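Local atomic coordinates of putative capsid protein of prophage (Escherichia coli CFT073, PDB entry 3BQW), a protein that probably forms part of a phage shell, as a putative prophage capsid protein of the phage major capsid protein E family. Residues S60-P65 against V71-G76; E137-N142 against G147-E152; T287-L292 against I342-T347. All coordinates share one frame; numbering follows the deposited sequence.

Contact 1 of 3, residues S60-P65 against V71-G76; sequences SAFCSP and VQRDKG
Pro65 and Gln72 join strands 61-67 and 70-79 of a beta hairpin at the border of a four-stranded antiparallel sheet, and the second strand is broken by a short 3-10 excursion at Arg73 and Asp74. Gln72 N reaches Pro65 O at 2.8 Å and nearly straight, 164° at the hydrogen; this is the one backbone hydrogen bond between 60-65 and 71-76. Beyond Gln72 the chain swings out through the excursion, held by its own bonds from Lys75 N to Gln72 O and from Gly76 N to Arg73 O. It returns at Gly76, whose CA lies 2.9 Å from Cys63 O in a CA-H...O contact, so backbone meets backbone here with no side chain between. Side chains of the first strand pack against this returning chain. Phe62 carries CG anti to its backbone N (chi1 -167°), which lays the ring along it: Gly76 C sits over one face, 3.4 Å from CZ, while Arg73 O is in plane at the edge. Arg73 folds back, and its NH2 comes within 3.3 Å of Phe62 CD2; guanidinium and ring are only 14° from parallel, but the approach is oblique. Ser64 points toward the second segment, with OG 3.4 Å from Gly76 CA and CB 3.6 Å from Val71 CG1. The Pro65 ring, crossing the Lys75 side chain at about a right angle, puts CG 3.6 Å from Lys75 CB. Arg73 is positioned chiefly from outside, by salt bridges to Asp162 and Glu160, and Lys164 makes a cation-pi contact with Phe62. Strand 70-79 is outermost within the chain, and strand 61-67 also pairs with strand 159-162 through the backbone of Phe62 and Ser64.

Contact 2 of 3, residues E137-N142 against G147-E152; sequences EWLAVN and GKNIIE
Leu139 CD2 meets Ile151 CD1 at 3.8 Å, the apolar pair of a helix-on-strand contact, and also lies 3.7 Å from Asn149 CB. A polar link runs beside it through a water. Asn142, on the next turn of the helix, has its CB 3.5 Å from Lys148 O. Its CG lies anti to the carbonyl carbon (chi1 -70°), and from there ND2 gives a hydrogen bond of 3.0 Å to the water, which also accepts one of 3.0 Å from Ile150 N. Trp138 lies alongside: Asn142 ND2 and the water oxygen stand over the same face of its ring, 3.2 and 3.1 Å above the plane, both toward the rim. The axes of segment 137-142 of helix 113-146 and of strand 148-151 have N-to-C directions 146° apart, so the chain has nearly doubled back. Gly147 makes the turn with positive phi, and Thr146 OG1 bonds both Asn142 O and Lys148 N. Farther out, Tyr266 meets the Trp138 ring, Gln336 and Pro337 touch Leu139, and the backbone of Asn149 and Ile151 pairs with strand 159-162. The long helix beside a sheet is consistent with the spine helix of an HK97-like coat protein. On a strand that is outermost within this chain, the Ile150 N-H is thus met by water, and the Asn142 amide ties that water to the helix instead of bonding the strand directly.

Contact 3 of 3, residues T287-L292 against I342-T347; sequences TNNKGL and IRKFVT
An inverse gamma turn centred on Asn289, in the loop between strands 281-285 and 292-295, presents its side chain to the bend at Lys344 and Phe345 just before strand 346-349. With CG anti to the backbone N (chi1 -174°), the amide reaches across and crosses both side chains obliquely. ND2 is 3.5 Å from Lys344 CB and 3.3 Å from Phe345 CE2, and amide and phenyl planes are 37° apart. The Lys344 chain runs past the amide, its CD 3.8 Å from Asn289 CG. Two waters complete the junction. One accepts from Asn289 ND2 at 3.1 Å and donates to Lys344 O at 2.8 Å, resting above one face of the Phe345 ring near its rim. The other lies between Asn289 OD1 and Lys344 NZ; it accepts from NZ at 3.0 Å, but its modelled approach to OD1 is too short to trust. Asp341 O takes a direct hydrogen bond from Asn289 ND2, and Phe35 packs edge-to-face with Phe345. The buried amide nitrogen therefore has both a carbonyl and a water as acceptors, which would fix its rotation and let a polar group sit against an aromatic ring.

Along the chain the three contacts follow in order, each closing before the next opens. Contacts 1 and 2 share the four-stranded antiparallel sheet, at the two strands outermost within this chain, 70-79 and 148-151; their centres are about 15 Å apart, and Arg73 NH1 touches Lys148 CE at 3.8 Å. Helix 113-146 links contact 2 to contact 3, since Val144 and Thr145 near its end meet Phe345 and Thr347. The centres of contacts 2 and 3 lie about 14 Å apart and those of contacts 1 and 3 about 22 Å; neither pair touches directly. The series thus runs from a peripheral hairpin, past the end of the long helix, to the sheet that includes strands 281-285 and 346-349.

Contact 1 of 3, residues S60-P65 against V71-G76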
ATOM      1  N   SER A  60      -7.042  -5.895  17.898  1.00 30.65           N
ATOM      2  CA  SER A  60      -7.812  -7.020  17.421  1.00 29.69           C
ATOM      3  C   SER A  60      -8.591  -6.652  16.179  1.00 28.74           C
ATOM      4  O   SER A  60      -8.783  -5.480  15.872  1.00 27.94           O
ATOM      5  CB  SER A  60      -8.744  -7.556  18.518  1.00 30.26           C
ATOM      6  OG  SER A  60      -9.730  -6.625  18.869  1.00 30.54           O
ATOM      7  N   ALA A  61      -9.026  -7.680  15.461  1.00 27.93           N
ATOM      8  CA  ALA A  61      -9.904  -7.522  14.308  1.00 26.97           C
ATOM      9  C   ALA A  61     -10.908  -8.662  14.320  1.00 26.03           C
ATOM     10  O   ALA A  61     -10.682  -9.701  14.939  1.00 25.95           O
ATOM     11  CB  ALA A  61      -9.100  -7.518  12.991  1.00 26.40           C
ATOM     12  N   PHE A  62     -12.034  -8.435  13.659  1.00 25.66           N
ATOM     13  CA  PHE A  62     -13.079  -9.436  13.515  1.00 24.74           C
ATOM     14  C   PHE A  62     -12.814 -10.192  12.229  1.00 24.56           C
ATOM     15  O   PHE A  62     -12.913  -9.653  11.122  1.00 24.70           O
ATOM     16  CB  PHE A  62     -14.439  -8.760  13.488  1.00 25.26           C
ATOM     17  CG  PHE A  62     -15.606  -9.704  13.650  1.00 24.87           C
ATOM     18  CD1 PHE A  62     -16.041 -10.073  14.902  1.00 26.45           C
ATOM     19  CD2 PHE A  62     -16.301 -10.156  12.545  1.00 24.61           C
ATOM     20  CE1 PHE A  62     -17.130 -10.902  15.046  1.00 26.40           C
ATOM     21  CE2 PHE A  62     -17.394 -10.992  12.677  1.00 24.52           C
ATOM     22  CZ  PHE A  62     -17.806 -11.360  13.916  1.00 24.88           C
ATOM     23  N   CYS A  63     -12.465 -11.455  12.394  1.00 24.67           N
ATOM     24  CA  CYS A  63     -12.040 -12.304  11.319  1.00 24.89           C
ATOM     25  C   CYS A  63     -13.108 -13.352  11.044  1.00 24.20           C
ATOM     26  O   CYS A  63     -13.581 -14.023  11.957  1.00 24.28           O
ATOM     27  CB  CYS A  63     -10.702 -12.955  11.685  1.00 25.01           C
ATOM     28  SG  CYS A  63      -9.383 -11.729  11.757  1.00 28.16           S
ATOM     29  N   SER A  64     -13.487 -13.462   9.774  1.00 23.76           N
ATOM     30  CA  SER A  64     -14.556 -14.335   9.342  1.00 22.90           C
ATOM     31  C   SER A  64     -14.088 -15.227   8.198  1.00 22.81           C
ATOM     32  O   SER A  64     -13.467 -14.746   7.266  1.00 22.05           O
ATOM     33  CB  SER A  64     -15.758 -13.509   8.858  1.00 22.84           C
ATOM     34  OG  SER A  64     -16.331 -12.741   9.894  1.00 20.45           O
ATOM     35  N   PRO A  65     -14.481 -16.522   8.219  1.00 22.82           N
ATOM     36  CA  PRO A  65     -14.157 -17.326   7.066  1.00 22.76           C
ATOM     37  C   PRO A  65     -15.077 -16.953   5.876  1.00 23.04           C
ATOM     38  O   PRO A  65     -16.089 -16.235   6.040  1.00 22.10           O
ATOM     39  CB  PRO A  65     -14.418 -18.762   7.555  1.00 23.33           C
ATOM     40  CG  PRO A  65     -15.412 -18.645   8.622  1.00 23.14           C
ATOM     41  CD  PRO A  65     -15.295 -17.248   9.206  1.00 22.15           C
ATOM     42  N   VAL A  71     -18.885 -13.987   2.763  1.00 30.93           N
ATOM     43  CA  VAL A  71     -18.325 -13.908   4.109  1.00 30.22           C
ATOM     44  C   VAL A  71     -19.288 -14.570   5.100  1.00 29.59           C
ATOM     45  O   VAL A  71     -20.453 -14.228   5.134  1.00 29.78           O
ATOM     46  CB  VAL A  71     -18.007 -12.451   4.513  1.00 29.94           C
ATOM     47  CG1 VAL A  71     -17.435 -12.401   5.927  1.00 28.77           C
ATOM     48  CG2 VAL A  71     -17.043 -11.846   3.496  1.00 29.30           C
ATOM     49  N   GLN A  72     -18.791 -15.526   5.880  1.00 29.41           N
ATOM     50  CA  GLN A  72     -19.578 -16.211   6.924  1.00 29.22           C
ATOM     51  C   GLN A  72     -19.421 -15.469   8.248  1.00 28.49           C
ATOM     52  O   GLN A  72     -18.690 -15.917   9.137  1.00 27.18           O
ATOM     53  CB  GLN A  72     -19.113 -17.671   7.135  1.00 29.64           C
ATOM     54  CG  GLN A  72     -18.894 -18.501   5.884  1.00 31.85           C
ATOM     55  CD  GLN A  72     -20.164 -18.715   5.115  1.00 34.65           C
ATOM     56  OE1 GLN A  72     -20.960 -19.597   5.447  1.00 38.83           O
ATOM     57  NE2 GLN A  72     -20.371 -17.914   4.080  1.00 36.49           N
ATOM     58  N   ARG A  73     -20.135 -14.356   8.389  1.00 28.46           N
ATOM     59  CA  ARG A  73     -19.970 -13.473   9.544  1.00 29.01           C
ATOM     60  C   ARG A  73     -20.431 -14.104  10.860  1.00 27.16           C
ATOM     61  O   ARG A  73     -19.993 -13.694  11.930  1.00 26.36           O
ATOM     62  CB  ARG A  73     -20.689 -12.136   9.318  1.00 29.26           C
ATOM     63  CG  ARG A  73     -20.104 -11.242   8.206  1.00 32.01           C
ATOM     64  CD  ARG A  73     -20.501  -9.755   8.429  1.00 34.17           C
ATOM     65  NE  ARG A  73     -19.696  -9.178   9.509  1.00 40.04           N
ATOM     66  CZ  ARG A  73     -18.494  -8.608   9.346  1.00 41.55           C
ATOM     67  NH1 ARG A  73     -17.933  -8.488   8.139  1.00 42.58           N
ATOM     68  NH2 ARG A  73     -17.848  -8.141  10.408  1.00 42.67           N
ATOM     69  N   ASP A  74     -21.312 -15.100  10.786  1.00 26.37           N
ATOM     70  CA  ASP A  74     -21.741 -15.805  12.000  1.00 25.96           C
ATOM     71  C   ASP A  74     -20.623 -16.675  12.539  1.00 25.12           C
ATOM     72  O   ASP A  74     -20.634 -17.018  13.708  1.00 25.49           O
ATOM     73  CB  ASP A  74     -23.020 -16.632  11.762  1.00 25.82           C
ATOM     74  CG  ASP A  74     -24.240 -15.757  11.506  1.00 25.73           C
ATOM     75  OD1 ASP A  74     -24.158 -14.524  11.751  1.00 26.47           O
ATOM     76  OD2 ASP A  74     -25.276 -16.285  11.044  1.00 23.83           O
ATOM     77  N   LYS A  75     -19.670 -17.023  11.678  1.00 24.57           N
ATOM     78  CA  LYS A  75     -18.464 -17.748  12.083  1.00 24.80           C
ATOM     79  C   LYS A  75     -17.246 -16.855  12.337  1.00 24.80           C
ATOM     80  O   LYS A  75     -16.159 -17.357  12.514  1.00 24.84           O
ATOM     81  CB  LYS A  75     -18.116 -18.832  11.056  1.00 24.73           C
ATOM     82  CG  LYS A  75     -19.167 -19.950  10.978  1.00 24.56           C
ATOM     83  CD  LYS A  75     -18.781 -21.014   9.967  1.00 24.31           C
ATOM     84  CE  LYS A  75     -19.961 -21.936   9.680  1.00 25.07           C
ATOM     85  NZ  LYS A  75     -19.627 -22.896   8.575  1.00 24.74           N
ATOM     86  N   GLY A  76     -17.440 -15.542  12.386  1.00 25.93           N
ATOM     87  CA  GLY A  76     -16.363 -14.616  12.688  1.00 27.13           C
ATOM     88  C   GLY A  76     -16.260 -14.332  14.166  1.00 28.03           C
ATOM     89  O   GLY A  76     -17.214 -14.522  14.910  1.00 28.81           O
TER

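Contact 2 of 3, residues E137-N142 against G147-E152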
ATOM      1  N   GLU A 137      -0.473  -1.743  -0.347  1.00 22.60           N
ATOM      2  CA  GLU A 137      -1.200  -0.481  -0.571  1.00 22.87           C
ATOM      3  C   GLU A 137      -2.651  -0.751  -0.855  1.00 23.10           C
ATOM      4  O   GLU A 137      -3.514   0.010  -0.404  1.00 23.64           O
ATOM      5  CB  GLU A 137      -0.584   0.332  -1.722  1.00 22.74           C
ATOM      6  CG  GLU A 137      -1.277   1.649  -2.096  1.00 21.52           C
ATOM      7  CD  GLU A 137      -1.058   2.775  -1.099  1.00 20.95           C
ATOM      8  OE1 GLU A 137      -0.497   2.526  -0.015  1.00 20.73           O
ATOM      9  OE2 GLU A 137      -1.504   3.928  -1.369  1.00 19.85           O
ATOM     10  N   TRP A 138      -2.914  -1.815  -1.613  1.00 23.02           N
ATOM     11  CA  TRP A 138      -4.260  -2.272  -1.897  1.00 23.43           C
ATOM     12  C   TRP A 138      -4.978  -2.598  -0.590  1.00 22.91           C
ATOM     13  O   TRP A 138      -6.080  -2.150  -0.355  1.00 22.42           O
ATOM     14  CB  TRP A 138      -4.209  -3.503  -2.810  1.00 24.29           C
ATOM     15  CG  TRP A 138      -5.528  -4.079  -3.143  1.00 25.22           C
ATOM     16  CD1 TRP A 138      -6.494  -3.516  -3.943  1.00 26.39           C
ATOM     17  CD2 TRP A 138      -6.053  -5.339  -2.705  1.00 25.43           C
ATOM     18  NE1 TRP A 138      -7.580  -4.341  -4.012  1.00 26.75           N
ATOM     19  CE2 TRP A 138      -7.335  -5.472  -3.267  1.00 27.71           C
ATOM     20  CE3 TRP A 138      -5.564  -6.365  -1.877  1.00 28.58           C
ATOM     21  CZ2 TRP A 138      -8.143  -6.610  -3.045  1.00 28.19           C
ATOM     22  CZ3 TRP A 138      -6.346  -7.496  -1.664  1.00 27.09           C
ATOM     23  CH2 TRP A 138      -7.637  -7.600  -2.229  1.00 27.78           C
ATOM     24  N   LEU A 139      -4.311  -3.371   0.268  1.00 22.56           N
ATOM     25  CA  LEU A 139      -4.831  -3.683   1.572  1.00 21.38           C
ATOM     26  C   LEU A 139      -5.041  -2.413   2.407  1.00 21.57           C
ATOM     27  O   LEU A 139      -6.043  -2.298   3.061  1.00 21.61           O
ATOM     28  CB  LEU A 139      -3.900  -4.665   2.297  1.00 20.90           C
ATOM     29  CG  LEU A 139      -3.929  -6.112   1.801  1.00 20.59           C
ATOM     30  CD1 LEU A 139      -2.813  -6.944   2.471  1.00 20.93           C
ATOM     31  CD2 LEU A 139      -5.271  -6.731   2.015  1.00 18.74           C
ATOM     32  N   ALA A 140      -4.096  -1.473   2.375  1.00 21.30           N
ATOM     33  CA  ALA A 140      -4.195  -0.202   3.111  1.00 21.49           C
ATOM     34  C   ALA A 140      -5.401   0.666   2.686  1.00 22.02           C
ATOM     35  O   ALA A 140      -6.188   1.138   3.529  1.00 20.85           O
ATOM     36  CB  ALA A 140      -2.884   0.600   2.959  1.00 21.72           C
ATOM     37  N   VAL A 141      -5.552   0.856   1.380  1.00 22.05           N
ATOM     38  CA  VAL A 141      -6.630   1.657   0.863  1.00 22.65           C
ATOM     39  C   VAL A 141      -7.973   0.991   1.149  1.00 22.89           C
ATOM     40  O   VAL A 141      -8.924   1.651   1.524  1.00 23.94           O
ATOM     41  CB  VAL A 141      -6.497   1.938  -0.655  1.00 22.77           C
ATOM     42  CG1 VAL A 141      -7.733   2.720  -1.150  1.00 21.98           C
ATOM     43  CG2 VAL A 141      -5.209   2.710  -0.958  1.00 22.91           C
ATOM     44  N   ASN A 142      -8.056  -0.311   0.966  1.00 23.14           N
ATOM     45  CA  ASN A 142      -9.280  -1.032   1.319  1.00 23.62           C
ATOM     46  C   ASN A 142      -9.655  -0.909   2.799  1.00 22.39           C
ATOM     47  O   ASN A 142     -10.809  -0.729   3.131  1.00 22.63           O
ATOM     48  CB  ASN A 142      -9.168  -2.497   0.899  1.00 24.28           C
ATOM     49  CG  ASN A 142      -9.206  -2.686  -0.624  1.00 27.74           C
ATOM     50  OD1 ASN A 142      -9.218  -1.735  -1.379  1.00 31.96           O
ATOM     51  ND2 ASN A 142      -9.192  -3.935  -1.065  1.00 33.47           N
ATOM     52  N   GLY A 147     -13.067  -0.409   5.750  1.00 25.34           N
ATOM     53  CA  GLY A 147     -12.797  -1.124   7.000  1.00 25.29           C
ATOM     54  C   GLY A 147     -12.478  -2.601   6.872  1.00 25.23           C
ATOM     55  O   GLY A 147     -12.351  -3.286   7.886  1.00 25.35           O
ATOM     56  N   LYS A 148     -12.367  -3.107   5.650  1.00 25.43           N
ATOM     57  CA  LYS A 148     -12.176  -4.548   5.424  1.00 25.49           C
ATOM     58  C   LYS A 148     -11.064  -4.921   4.431  1.00 25.41           C
ATOM     59  O   LYS A 148     -10.775  -4.205   3.471  1.00 25.36           O
ATOM     60  CB  LYS A 148     -13.474  -5.181   4.944  1.00 25.74           C
ATOM     61  CG  LYS A 148     -14.618  -5.061   5.939  1.00 26.58           C
ATOM     62  CD  LYS A 148     -15.946  -5.196   5.216  1.00 26.43           C
ATOM     63  CE  LYS A 148     -17.070  -5.305   6.208  1.00 26.74           C
ATOM     64  NZ  LYS A 148     -18.326  -5.568   5.475  1.00 28.22           N
ATOM     65  N   ASN A 149     -10.448  -6.072   4.698  1.00 25.42           N
ATOM     66  CA  ASN A 149      -9.512  -6.718   3.797  1.00 25.29           C
ATOM     67  C   ASN A 149      -9.933  -8.168   3.573  1.00 25.56           C
ATOM     68  O   ASN A 149     -10.326  -8.873   4.530  1.00 24.76           O
ATOM     69  CB  ASN A 149      -8.098  -6.748   4.394  1.00 25.54           C
ATOM     70  CG  ASN A 149      -7.436  -5.395   4.448  1.00 26.86           C
ATOM     71  OD1 ASN A 149      -7.835  -4.430   3.758  1.00 27.85           O
ATOM     72  ND2 ASN A 149      -6.405  -5.308   5.270  1.00 23.05           N
ATOM     73  N   ILE A 150      -9.803  -8.621   2.325  1.00 26.10           N
ATOM     74  CA  ILE A 150      -9.863 -10.042   2.007  1.00 26.91           C
ATOM     75  C   ILE A 150      -8.451 -10.592   1.923  1.00 27.71           C
ATOM     76  O   ILE A 150      -7.655 -10.141   1.121  1.00 27.95           O
ATOM     77  CB  ILE A 150     -10.623 -10.307   0.709  1.00 27.35           C
ATOM     78  CG1 ILE A 150     -12.111 -10.015   0.934  1.00 27.04           C
ATOM     79  CG2 ILE A 150     -10.413 -11.802   0.232  1.00 25.21           C
ATOM     80  CD1 ILE A 150     -12.880  -9.705  -0.327  1.00 29.11           C
ATOM     81  N   ILE A 151      -8.143 -11.555   2.787  1.00 28.90           N
ATOM     82  CA  ILE A 151      -6.801 -12.097   2.906  1.00 29.37           C
ATOM     83  C   ILE A 151      -6.737 -13.472   2.231  1.00 31.03           C
ATOM     84  O   ILE A 151      -7.554 -14.355   2.501  1.00 29.57           O
ATOM     85  CB  ILE A 151      -6.368 -12.186   4.401  1.00 29.27           C
ATOM     86  CG1 ILE A 151      -6.533 -10.825   5.115  1.00 28.94           C
ATOM     87  CG2 ILE A 151      -4.929 -12.751   4.554  1.00 29.17           C
ATOM     88  CD1 ILE A 151      -5.943  -9.602   4.364  1.00 28.88           C
ATOM     89  N   GLU A 152      -5.759 -13.619   1.340  1.00 33.70           N
ATOM     90  CA  GLU A 152      -5.444 -14.880   0.668  1.00 36.74           C
ATOM     91  C   GLU A 152      -3.922 -15.099   0.685  1.00 37.66           C
ATOM     92  O   GLU A 152      -3.145 -14.144   0.748  1.00 37.39           O
ATOM     93  CB  GLU A 152      -5.910 -14.876  -0.793  1.00 37.00           C
ATOM     94  CG  GLU A 152      -6.847 -13.735  -1.193  1.00 39.71           C
ATOM     95  CD  GLU A 152      -7.324 -13.833  -2.649  1.00 39.65           C
ATOM     96  OE1 GLU A 152      -6.769 -14.672  -3.408  1.00 42.87           O
ATOM     97  OE2 GLU A 152      -8.269 -13.085  -3.017  1.00 43.25           O
TER
HETATM   98  O   HOH W   1      -8.801  -6.467   0.449  1.00 37.40           O

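Contact 3 of 3, residues T287-L292 against I342-T347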
ATOM      1  N   THR A 287      -2.903  12.799   9.357  1.00 23.46           N
ATOM      2  CA  THR A 287      -1.569  12.251   9.187  1.00 23.66           C
ATOM      3  C   THR A 287      -0.857  11.870  10.508  1.00 23.65           C
ATOM      4  O   THR A 287       0.181  11.253  10.477  1.00 23.88           O
ATOM      5  CB  THR A 287      -0.671  13.231   8.391  1.00 24.02           C
ATOM      6  OG1 THR A 287      -0.531  14.470   9.115  1.00 24.44           O
ATOM      7  CG2 THR A 287      -1.245  13.477   6.994  1.00 23.49           C
ATOM      8  N   ASN A 288      -1.405  12.268  11.648  1.00 23.97           N
ATOM      9  CA  ASN A 288      -0.942  11.782  12.950  1.00 24.20           C
ATOM     10  C   ASN A 288      -1.476  10.381  13.309  1.00 23.63           C
ATOM     11  O   ASN A 288      -1.029   9.793  14.281  1.00 23.50           O
ATOM     12  CB  ASN A 288      -1.361  12.763  14.049  1.00 23.86           C
ATOM     13  CG  ASN A 288      -0.839  14.167  13.807  1.00 25.81           C
ATOM     14  OD1 ASN A 288      -1.613  15.100  13.514  1.00 28.63           O
ATOM     15  ND2 ASN A 288       0.484  14.339  13.941  1.00 23.98           N
ATOM     16  N   ASN A 289      -2.456   9.877  12.554  1.00 23.37           N
ATOM     17  CA  ASN A 289      -3.128   8.591  12.841  1.00 22.76           C
ATOM     18  C   ASN A 289      -2.332   7.469  12.140  1.00 22.65           C
ATOM     19  O   ASN A 289      -2.711   6.952  11.069  1.00 22.04           O
ATOM     20  CB  ASN A 289      -4.589   8.658  12.363  1.00 22.58           C
ATOM     21  CG  ASN A 289      -5.420   7.433  12.747  1.00 23.30           C
ATOM     22  OD1 ASN A 289      -5.205   6.798  13.786  1.00 26.27           O
ATOM     23  ND2 ASN A 289      -6.391   7.111  11.913  1.00 23.13           N
ATOM     24  N   LYS A 290      -1.189   7.145  12.717  1.00 21.75           N
ATOM     25  CA  LYS A 290      -0.230   6.249  12.045  1.00 22.75           C
ATOM     26  C   LYS A 290      -0.216   4.893  12.683  1.00 21.65           C
ATOM     27  O   LYS A 290       0.126   4.774  13.837  1.00 20.85           O
ATOM     28  CB  LYS A 290       1.203   6.778  12.111  1.00 22.44           C
ATOM     29  CG  LYS A 290       1.422   8.146  11.502  1.00 24.91           C
ATOM     30  CD  LYS A 290       2.561   8.773  12.255  1.00 27.14           C
ATOM     31  CE  LYS A 290       3.073   9.994  11.597  1.00 31.63           C
ATOM     32  NZ  LYS A 290       3.755  10.844  12.610  1.00 33.25           N
ATOM     33  N   GLY A 291      -0.568   3.887  11.900  1.00 22.83           N
ATOM     34  CA  GLY A 291      -0.440   2.491  12.283  1.00 22.51           C
ATOM     35  C   GLY A 291       0.778   1.882  11.634  1.00 22.90           C
ATOM     36  O   GLY A 291       1.809   2.530  11.485  1.00 23.00           O
ATOM     37  N   LEU A 292       0.682   0.613  11.251  1.00 23.10           N
ATOM     38  CA  LEU A 292       1.877  -0.104  10.796  1.00 22.75           C
ATOM     39  C   LEU A 292       1.574  -1.120   9.729  1.00 22.02           C
ATOM     40  O   LEU A 292       0.420  -1.411   9.432  1.00 21.59           O
ATOM     41  CB  LEU A 292       2.586  -0.796  11.981  1.00 22.93           C
ATOM     42  CG  LEU A 292       1.819  -1.975  12.615  1.00 23.46           C
ATOM     43  CD1 LEU A 292       2.723  -2.977  13.227  1.00 22.75           C
ATOM     44  CD2 LEU A 292       0.853  -1.448  13.646  1.00 24.51           C
ATOM     45  N   ILE A 342      -9.190   3.286  13.080  1.00 25.69           N
ATOM     46  CA  ILE A 342      -9.985   3.271  11.837  1.00 25.88           C
ATOM     47  C   ILE A 342     -11.119   4.307  11.862  1.00 26.12           C
ATOM     48  O   ILE A 342     -11.627   4.718  10.820  1.00 26.28           O
ATOM     49  CB  ILE A 342     -10.552   1.826  11.543  1.00 25.39           C
ATOM     50  CG1 ILE A 342     -10.806   1.612  10.041  1.00 24.48           C
ATOM     51  CG2 ILE A 342     -11.791   1.484  12.440  1.00 24.88           C
ATOM     52  CD1 ILE A 342      -9.499   1.430   9.188  1.00 23.76           C
ATOM     53  N   ARG A 343     -11.505   4.740  13.055  1.00 26.34           N
ATOM     54  CA  ARG A 343     -12.643   5.649  13.189  1.00 26.65           C
ATOM     55  C   ARG A 343     -12.322   7.064  12.706  1.00 25.27           C
ATOM     56  O   ARG A 343     -13.196   7.877  12.554  1.00 24.06           O
ATOM     57  CB  ARG A 343     -13.138   5.670  14.635  1.00 27.03           C
ATOM     58  CG  ARG A 343     -13.514   4.288  15.168  1.00 30.07           C
ATOM     59  CD  ARG A 343     -13.782   4.346  16.656  1.00 34.08           C
ATOM     60  NE  ARG A 343     -12.588   4.718  17.397  1.00 36.64           N
ATOM     61  CZ  ARG A 343     -12.553   4.980  18.706  1.00 39.17           C
ATOM     62  NH1 ARG A 343     -13.649   4.907  19.453  1.00 40.37           N
ATOM     63  NH2 ARG A 343     -11.398   5.314  19.275  1.00 38.81           N
ATOM     64  N   LYS A 344     -11.050   7.340  12.472  1.00 25.30           N
ATOM     65  CA  LYS A 344     -10.583   8.652  12.043  1.00 25.32           C
ATOM     66  C   LYS A 344     -10.447   8.801  10.527  1.00 24.95           C
ATOM     67  O   LYS A 344      -9.764   9.718  10.053  1.00 26.36           O
ATOM     68  CB  LYS A 344      -9.247   8.936  12.723  1.00 25.55           C
ATOM     69  CG  LYS A 344      -9.332   9.011  14.227  1.00 26.11           C
ATOM     70  CD  LYS A 344      -7.939   9.313  14.820  1.00 27.40           C
ATOM     71  CE  LYS A 344      -8.031   9.596  16.341  1.00 30.79           C
ATOM     72  NZ  LYS A 344      -6.829   9.056  17.031  1.00 34.64           N
ATOM     73  N   PHE A 345     -11.080   7.903   9.772  1.00 24.57           N
ATOM     74  CA  PHE A 345     -11.119   7.956   8.311  1.00 24.25           C
ATOM     75  C   PHE A 345     -12.555   8.107   7.862  1.00 23.88           C
ATOM     76  O   PHE A 345     -13.433   7.394   8.349  1.00 24.32           O
ATOM     77  CB  PHE A 345     -10.561   6.661   7.738  1.00 24.88           C
ATOM     78  CG  PHE A 345      -9.109   6.459   8.032  1.00 24.35           C
ATOM     79  CD1 PHE A 345      -8.140   7.179   7.324  1.00 25.04           C
ATOM     80  CD2 PHE A 345      -8.705   5.575   9.002  1.00 24.49           C
ATOM     81  CE1 PHE A 345      -6.823   7.001   7.579  1.00 24.56           C
ATOM     82  CE2 PHE A 345      -7.376   5.396   9.266  1.00 25.35           C
ATOM     83  CZ  PHE A 345      -6.424   6.106   8.551  1.00 25.59           C
ATOM     84  N   VAL A 346     -12.807   9.075   6.981  1.00 22.68           N
ATOM     85  CA  VAL A 346     -14.101   9.237   6.353  1.00 21.10           C
ATOM     86  C   VAL A 346     -13.892   9.116   4.839  1.00 20.59           C
ATOM     87  O   VAL A 346     -13.041   9.780   4.272  1.00 20.34           O
ATOM     88  CB  VAL A 346     -14.738  10.613   6.721  1.00 21.68           C
ATOM     89  CG1 VAL A 346     -16.049  10.833   5.966  1.00 19.50           C
ATOM     90  CG2 VAL A 346     -14.930  10.749   8.278  1.00 20.40           C
ATOM     91  N   THR A 347     -14.664   8.260   4.189  1.00 20.43           N
ATOM     92  CA  THR A 347     -14.605   8.105   2.723  1.00 20.27           C
ATOM     93  C   THR A 347     -15.944   8.544   2.084  1.00 20.52           C
ATOM     94  O   THR A 347     -17.032   8.159   2.531  1.00 19.92           O
ATOM     95  CB  THR A 347     -14.260   6.650   2.326  1.00 20.23           C
ATOM     96  OG1 THR A 347     -13.006   6.291   2.923  1.00 21.53           O
ATOM     97  CG2 THR A 347     -14.185   6.462   0.792  1.00 18.62           C
TER
HETATM   98  O   HOH W   2      -6.996   9.214   9.780  1.00 20.28           O
HETATM   99  O   HOH W   3      -4.526   7.487  16.021  1.00 31.10           O